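Local coordinates for glycinin A3B4 subunit (Glycine max, PDB 2D5F), which serves as an 11S globulin seed storage protein of soybean, built from two cupin domains and, in its mature form, assembling into hexamers, at the interface of chains A and B and the interface of chains A and C. Residues are numbered along the deposited sequence; one frame, centred on the assembly and turned at random. Chains: chain A/B/C, glycinin A3B4 subunit.

Contact 1: the interface of chains A and B. Residues chain A 405, 425-428; chain B 62, 156, 161, 163, 204.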
# COMPACT_ATOMS: atom_id res chain seq x y z
N ASN A 405 7.27 -32.45 -15.35
CA ASN A 405 6.44 -31.41 -15.96
C ASN A 405 4.96 -31.77 -15.98
O ASN A 405 4.54 -32.76 -15.39
CB ASN A 405 6.91 -31.07 -17.38
CG ASN A 405 6.77 -32.23 -18.35
OD1 ASN A 405 6.08 -33.21 -18.09
ND2 ASN A 405 7.42 -32.11 -19.50
N PRO A 425 11.54 -25.05 -13.20
CA PRO A 425 10.50 -24.13 -13.67
C PRO A 425 9.27 -24.08 -12.78
O PRO A 425 8.89 -25.07 -12.16
CB PRO A 425 10.17 -24.66 -15.06
CG PRO A 425 11.44 -25.32 -15.50
CD PRO A 425 11.86 -26.04 -14.24
N GLN A 426 8.64 -22.91 -12.74
CA GLN A 426 7.43 -22.70 -11.96
C GLN A 426 6.41 -23.82 -12.20
O GLN A 426 6.17 -24.22 -13.35
CB GLN A 426 6.82 -21.36 -12.35
CG GLN A 426 5.42 -21.09 -11.80
CD GLN A 426 4.87 -19.76 -12.29
OE1 GLN A 426 5.36 -19.20 -13.27
NE2 GLN A 426 3.83 -19.26 -11.62
N ASN A 427 5.83 -24.31 -11.11
CA ASN A 427 4.81 -25.36 -11.13
C ASN A 427 5.29 -26.79 -11.41
O ASN A 427 4.53 -27.74 -11.21
CB ASN A 427 3.67 -25.01 -12.10
CG ASN A 427 2.66 -24.02 -11.51
OD1 ASN A 427 1.57 -23.84 -12.05
ND2 ASN A 427 3.03 -23.36 -10.41
N PHE A 428 6.52 -26.94 -11.89
CA PHE A 428 7.04 -28.29 -12.14
C PHE A 428 7.25 -28.94 -10.77
O PHE A 428 7.71 -28.29 -9.82
CB PHE A 428 8.38 -28.25 -12.89
CG PHE A 428 8.26 -27.99 -14.37
CD1 PHE A 428 9.16 -28.57 -15.26
CD2 PHE A 428 7.27 -27.15 -14.88
CE1 PHE A 428 9.09 -28.31 -16.63
CE2 PHE A 428 7.19 -26.88 -16.25
CZ PHE A 428 8.10 -27.47 -17.13
N TYR B 62 -3.78 -27.91 -11.32
CA TYR B 62 -3.39 -26.53 -11.09
C TYR B 62 -2.64 -26.03 -12.32
O TYR B 62 -2.08 -26.83 -13.08
CB TYR B 62 -2.52 -26.40 -9.82
CG TYR B 62 -1.20 -27.13 -9.86
CD1 TYR B 62 -1.09 -28.46 -9.41
CD2 TYR B 62 -0.05 -26.51 -10.34
CE1 TYR B 62 0.13 -29.13 -9.45
CE2 TYR B 62 1.17 -27.17 -10.39
CZ TYR B 62 1.26 -28.48 -9.94
OH TYR B 62 2.46 -29.14 -10.01
N LEU B 156 6.45 -18.84 -16.90
CA LEU B 156 6.86 -19.88 -17.84
C LEU B 156 6.81 -19.25 -19.23
O LEU B 156 7.74 -18.58 -19.66
CB LEU B 156 5.93 -21.09 -17.74
CG LEU B 156 5.97 -21.81 -16.39
CD1 LEU B 156 4.97 -22.95 -16.36
CD2 LEU B 156 7.38 -22.34 -16.14
N ARG B 161 -1.15 -24.48 -19.58
CA ARG B 161 -0.64 -25.73 -19.03
C ARG B 161 -1.50 -26.17 -17.86
O ARG B 161 -1.95 -25.35 -17.06
CB ARG B 161 0.80 -25.58 -18.53
CG ARG B 161 1.75 -24.98 -19.53
CD ARG B 161 3.19 -25.09 -19.06
NE ARG B 161 4.07 -24.30 -19.92
CZ ARG B 161 5.32 -24.63 -20.22
NH1 ARG B 161 5.84 -25.75 -19.73
NH2 ARG B 161 6.03 -23.85 -21.01
N PHE B 163 -1.41 -28.99 -14.74
CA PHE B 163 -0.68 -30.00 -13.99
C PHE B 163 -1.69 -30.82 -13.18
O PHE B 163 -2.22 -30.34 -12.18
CB PHE B 163 0.33 -29.35 -13.04
CG PHE B 163 1.44 -28.61 -13.74
CD1 PHE B 163 1.20 -27.39 -14.37
CD2 PHE B 163 2.73 -29.13 -13.79
CE1 PHE B 163 2.22 -26.70 -15.03
CE2 PHE B 163 3.76 -28.46 -14.44
CZ PHE B 163 3.51 -27.24 -15.06
N VAL B 204 1.28 -35.47 -12.62
CA VAL B 204 2.62 -35.16 -12.17
C VAL B 204 3.15 -36.31 -11.33
O VAL B 204 4.36 -36.55 -11.28
CB VAL B 204 2.66 -33.83 -11.35
CG1 VAL B 204 2.21 -32.67 -12.24
CG2 VAL B 204 1.76 -33.93 -10.12
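A:Asn427 lies against two aromatic rings of chain B, B:Tyr62 and B:Phe163, and this is the tight part of the contact. The phenol OH of B:Tyr62 donates a hydrogen bond to the backbone O of A:Asn427 at 2.8 Å. The hydroxyl lies in the plane of that carbonyl, at a C=O...OH angle of 157°. The amide of A:Asn427 runs alongside the ring in the opposite direction, its plane turned 79° from it. Its CG is 3.7 Å from CE2 of B:Tyr62. CB of A:Asn427 covers one face of B:Phe163, off-centre, 3.7 Å from CE1. The CB of B:Phe163 packs on a face of B:Tyr62, which probably helps to steady both rings. A:Phe428 meets the rim of B:Phe163, its CD2 3.8 Å from CZ. Its own faces are covered within chain A by CB of A:Pro425 and CB of A:Asn405. B:Leu156 is packed too. Its methyls lie over the backbone of A:Gln426, CD1 3.5 Å from the O, and CD2 is turned toward CB of A:Pro425.

The periphery is looser. NH1 of B:Arg161 only reaches the edge of A:Phe428, 3.9 Å from CZ. B:Val204 barely touches, its CG1 3.9 Å from the O of A:Asn405.

Residues 425-428 form the turn between strands 421-424 and 429-435 of the second cupin region of chain A. B:Tyr62 ends strand 56-62 and B:Phe163 begins strand 163-164, both within the first cupin region of chain B.

Contact 2: the interface of chains A and C. Residues chain A 88-91, 247-249; chain C 344-346.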
# COMPACT_ATOMS: atom_id res chain seq x y z
N THR A 88 28.18 8.37 6.75
CA THR A 88 28.05 8.20 8.19
C THR A 88 29.23 7.57 8.95
O THR A 88 29.21 7.53 10.18
CB THR A 88 26.77 7.42 8.54
OG1 THR A 88 26.83 6.10 7.99
CG2 THR A 88 25.55 8.14 7.99
N PHE A 89 30.22 7.07 8.22
CA PHE A 89 31.42 6.50 8.85
C PHE A 89 32.52 7.51 8.61
O PHE A 89 32.87 7.80 7.47
CB PHE A 89 31.80 5.17 8.20
CG PHE A 89 31.12 3.97 8.80
CD1 PHE A 89 29.77 4.01 9.14
CD2 PHE A 89 31.81 2.78 8.99
CE1 PHE A 89 29.12 2.89 9.64
CE2 PHE A 89 31.18 1.65 9.49
CZ PHE A 89 29.82 1.70 9.82
N GLU A 90 33.07 8.08 9.68
CA GLU A 90 34.12 9.08 9.53
C GLU A 90 35.23 9.00 10.58
O GLU A 90 34.98 8.70 11.74
CB GLU A 90 33.52 10.49 9.54
CG GLU A 90 32.51 10.73 10.65
CD GLU A 90 32.07 12.18 10.76
OE1 GLU A 90 31.94 12.85 9.71
OE2 GLU A 90 31.84 12.65 11.90
N LYS A 91 36.46 9.27 10.15
CA LYS A 91 37.60 9.27 11.06
C LYS A 91 38.23 10.65 11.01
O LYS A 91 38.69 11.10 9.96
CB LYS A 91 38.64 8.21 10.66
CG LYS A 91 39.83 8.17 11.61
CD LYS A 91 40.61 6.86 11.57
CE LYS A 91 41.41 6.69 10.29
NZ LYS A 91 40.54 6.51 9.09
N ILE A 247 37.24 2.47 7.54
CA ILE A 247 36.65 2.85 8.81
C ILE A 247 35.57 1.83 9.16
O ILE A 247 34.67 1.58 8.35
CB ILE A 247 36.02 4.24 8.73
CG1 ILE A 247 37.02 5.23 8.13
CG2 ILE A 247 35.58 4.69 10.11
CD1 ILE A 247 36.43 6.59 7.83
N SER A 248 35.66 1.25 10.35
CA SER A 248 34.68 0.25 10.78
C SER A 248 35.01 -0.23 12.20
O SER A 248 36.17 -0.38 12.56
CB SER A 248 34.69 -0.94 9.82
OG SER A 248 33.72 -1.91 10.18
N PRO A 249 33.97 -0.46 13.02
CA PRO A 249 34.15 -0.93 14.40
C PRO A 249 35.05 -2.16 14.52
O PRO A 249 35.92 -2.22 15.38
CB PRO A 249 32.71 -1.19 14.86
CG PRO A 249 31.95 -0.13 14.13
CD PRO A 249 32.55 -0.19 12.74
N TYR C 344 29.28 5.95 12.71
CA TYR C 344 30.49 5.57 13.43
C TYR C 344 31.64 6.55 13.30
O TYR C 344 31.95 7.04 12.21
CB TYR C 344 30.95 4.18 12.95
CG TYR C 344 32.23 3.69 13.60
CD1 TYR C 344 33.36 3.41 12.82
CD2 TYR C 344 32.33 3.50 14.98
CE1 TYR C 344 34.54 2.95 13.39
CE2 TYR C 344 33.51 3.04 15.56
CZ TYR C 344 34.61 2.77 14.76
OH TYR C 344 35.78 2.31 15.32
N ASN C 345 32.26 6.84 14.45
CA ASN C 345 33.41 7.73 14.58
C ASN C 345 34.29 7.00 15.58
O ASN C 345 34.00 6.99 16.78
CB ASN C 345 33.00 9.08 15.15
CG ASN C 345 34.19 10.01 15.37
OD1 ASN C 345 35.29 9.56 15.72
ND2 ASN C 345 33.97 11.31 15.19
N PRO C 346 35.39 6.38 15.11
CA PRO C 346 36.31 5.63 15.98
C PRO C 346 36.72 6.30 17.29
O PRO C 346 37.06 5.62 18.25
CB PRO C 346 37.50 5.35 15.06
CG PRO C 346 37.48 6.52 14.12
CD PRO C 346 36.01 6.64 13.80
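C:Tyr344 is held by chain A through both its backbone and its ring. Its N donates to the O of A:Thr88 at 3.0 Å. Its O accepts from the N of A:Glu90, also at 3.0 Å. Both bonds are nearly straight. They flank A:Phe89 and make a parallel bridge between it and C:Tyr344.

The tyrosine CG is anti to the backbone N (chi1 178°), which carries the ring out to A:Pro249. CG of that proline lies over the centre of one ring face, 3.7 Å from the centroid. At the rim, CG2 of A:Ile247 is 3.7 Å from CD1 of C:Tyr344, and the backbone at A:Ser248 closes on its CE1. The CB of C:Tyr344 rests over the face of A:Phe89, 3.9 Å from its centroid. CG of C:Pro346 meets CG of A:Lys91 at 3.8 Å, the two side chains crossing at about a right angle.

Further out, the N of C:Pro346 backs the rim of the other tyrosine face. The O of A:Ile247 lies at the edge of the A:Phe89 ring, in its plane, and may help to place it.

Strand 89-91 lies in the first cupin region of chain A, with residues 247-249 in a loop. Strand 343-345 lies in the second cupin region of chain C.

Contact 3: the interface of chains A and B. Residues chain A 384, 386, 427, 429; chain B 62-64, 128, 130, 163, 165.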
# COMPACT_ATOMS: atom_id res chain seq x y z
N TRP A 384 6.18 -28.25 -5.39
CA TRP A 384 6.30 -27.34 -6.52
C TRP A 384 6.13 -25.90 -6.03
O TRP A 384 5.58 -25.66 -4.96
CB TRP A 384 5.26 -27.66 -7.59
CG TRP A 384 3.86 -27.15 -7.31
CD1 TRP A 384 3.35 -25.94 -7.66
CD2 TRP A 384 2.81 -27.87 -6.66
NE1 TRP A 384 2.03 -25.85 -7.27
CE2 TRP A 384 1.67 -27.02 -6.65
CE3 TRP A 384 2.70 -29.14 -6.08
CZ2 TRP A 384 0.45 -27.40 -6.08
CZ3 TRP A 384 1.48 -29.53 -5.52
CH2 TRP A 384 0.38 -28.66 -5.53
N LEU A 386 4.40 -22.39 -6.54
CA LEU A 386 3.22 -21.84 -7.18
C LEU A 386 3.46 -20.59 -8.03
O LEU A 386 2.88 -20.46 -9.11
CB LEU A 386 2.16 -21.50 -6.13
CG LEU A 386 1.39 -22.62 -5.42
CD1 LEU A 386 2.34 -23.48 -4.59
CD2 LEU A 386 0.33 -22.00 -4.52
N ASN A 427 5.83 -24.31 -11.11
CA ASN A 427 4.81 -25.36 -11.13
C ASN A 427 5.29 -26.79 -11.41
O ASN A 427 4.53 -27.74 -11.21
CB ASN A 427 3.67 -25.01 -12.10
CG ASN A 427 2.66 -24.02 -11.51
OD1 ASN A 427 1.57 -23.84 -12.05
ND2 ASN A 427 3.03 -23.36 -10.41
N VAL A 429 6.92 -30.22 -10.66
CA VAL A 429 7.06 -30.91 -9.38
C VAL A 429 8.47 -31.45 -9.22
O VAL A 429 9.01 -32.09 -10.12
CB VAL A 429 6.03 -32.04 -9.26
CG1 VAL A 429 6.12 -32.69 -7.89
CG2 VAL A 429 4.64 -31.49 -9.51
N TYR B 62 -3.78 -27.91 -11.32
CA TYR B 62 -3.39 -26.53 -11.09
C TYR B 62 -2.64 -26.03 -12.32
O TYR B 62 -2.08 -26.83 -13.08
CB TYR B 62 -2.52 -26.40 -9.82
CG TYR B 62 -1.20 -27.13 -9.86
CD1 TYR B 62 -1.09 -28.46 -9.41
CD2 TYR B 62 -0.05 -26.51 -10.34
CE1 TYR B 62 0.13 -29.13 -9.45
CE2 TYR B 62 1.17 -27.17 -10.39
CZ TYR B 62 1.26 -28.48 -9.94
OH TYR B 62 2.46 -29.14 -10.01
N SER B 63 -2.65 -24.72 -12.51
CA SER B 63 -1.99 -24.08 -13.64
C SER B 63 -1.24 -22.83 -13.16
O SER B 63 -1.65 -22.18 -12.20
CB SER B 63 -3.03 -23.70 -14.71
OG SER B 63 -3.70 -24.86 -15.20
N PRO B 64 -0.13 -22.49 -13.83
CA PRO B 64 0.72 -21.34 -13.50
C PRO B 64 0.15 -19.95 -13.79
O PRO B 64 0.91 -18.99 -13.96
CB PRO B 64 1.99 -21.61 -14.29
CG PRO B 64 1.43 -22.23 -15.55
CD PRO B 64 0.40 -23.20 -15.01
N GLY B 128 -1.11 -21.82 -9.45
CA GLY B 128 -0.45 -22.85 -8.66
C GLY B 128 -1.27 -23.57 -7.61
O GLY B 128 -0.79 -24.53 -7.03
N PRO B 130 -4.07 -26.09 -6.37
CA PRO B 130 -4.87 -27.21 -6.86
C PRO B 130 -6.36 -27.01 -6.55
O PRO B 130 -6.72 -26.48 -5.50
CB PRO B 130 -4.31 -28.41 -6.10
CG PRO B 130 -2.90 -27.99 -5.77
CD PRO B 130 -3.07 -26.54 -5.38
N PHE B 163 -1.41 -28.99 -14.74
CA PHE B 163 -0.68 -30.00 -13.99
C PHE B 163 -1.69 -30.82 -13.18
O PHE B 163 -2.22 -30.34 -12.18
CB PHE B 163 0.33 -29.35 -13.04
CG PHE B 163 1.44 -28.61 -13.74
CD1 PHE B 163 1.20 -27.39 -14.37
CD2 PHE B 163 2.73 -29.13 -13.79
CE1 PHE B 163 2.22 -26.70 -15.03
CE2 PHE B 163 3.76 -28.46 -14.44
CZ PHE B 163 3.51 -27.24 -15.06
N LEU B 165 -2.85 -33.71 -10.63
CA LEU B 165 -2.30 -34.40 -9.47
C LEU B 165 -2.76 -35.86 -9.46
O LEU B 165 -2.21 -36.68 -8.73
CB LEU B 165 -2.76 -33.71 -8.19
CG LEU B 165 -2.06 -32.37 -7.94
CD1 LEU B 165 -2.84 -31.53 -6.94
CD2 LEU B 165 -0.64 -32.64 -7.46
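The backbone O of B:Gly128 accepts a hydrogen bond from the indole NE1 of A:Trp384 at 3.1 Å. The N-H uses a carbonyl lone pair, at a C=O...N angle of 131°, but the bond is bent at the hydrogen. CG of A:Leu386 packs on the same glycine, 3.7 Å from its CA.

The indole also stacks on B:Tyr62, the planes only 6° apart and the centroids of its six-membered ring and the tyrosine ring 4.1 Å apart. CZ of the tyrosine lies over the middle of the indole. A:Trp384 has CG between the backbone N and the carbonyl carbon (chi1 79°), and this sends the indole out over B:Tyr62. CH2 of A:Trp384 meets CG of B:Pro130 tip to tip at 3.3 Å. The amide of A:Asn427 packs on B:Pro64, its CG 3.7 Å from CB of the proline. Its ND2 makes at most a weak bond to the O of A:Leu386.

An alanine in place of A:Trp384 would probably leave the O of B:Gly128 without its indole donor and open a gap beside B:Tyr62 and B:Pro130.

The site joins the second cupin region of one subunit to the first of its neighbour and probably helps to hold the ring of subunits together.

Contact 1 and contact 3 are neighbouring parts of one A-B interface. Their C-alpha centres are about 5 Å apart and they share A:Asn427, B:Tyr62 and B:Phe163, so the two form a continuous patch. Contact 3 adds A:Trp384 from strand 383-385. The C-alpha centre of contact 2 is about 51 Å from that of each, and contact 2 joins chain A to chain C. The A-B interface is not an exact two-fold, as suits head-to-tail packing within a trimer. The A-C interface is two-fold symmetric, so contact 2 has a twin with the chains exchanged. It probably links two trimers in the deposited hexamer, in line with the hexamer assembly of mature glycinin.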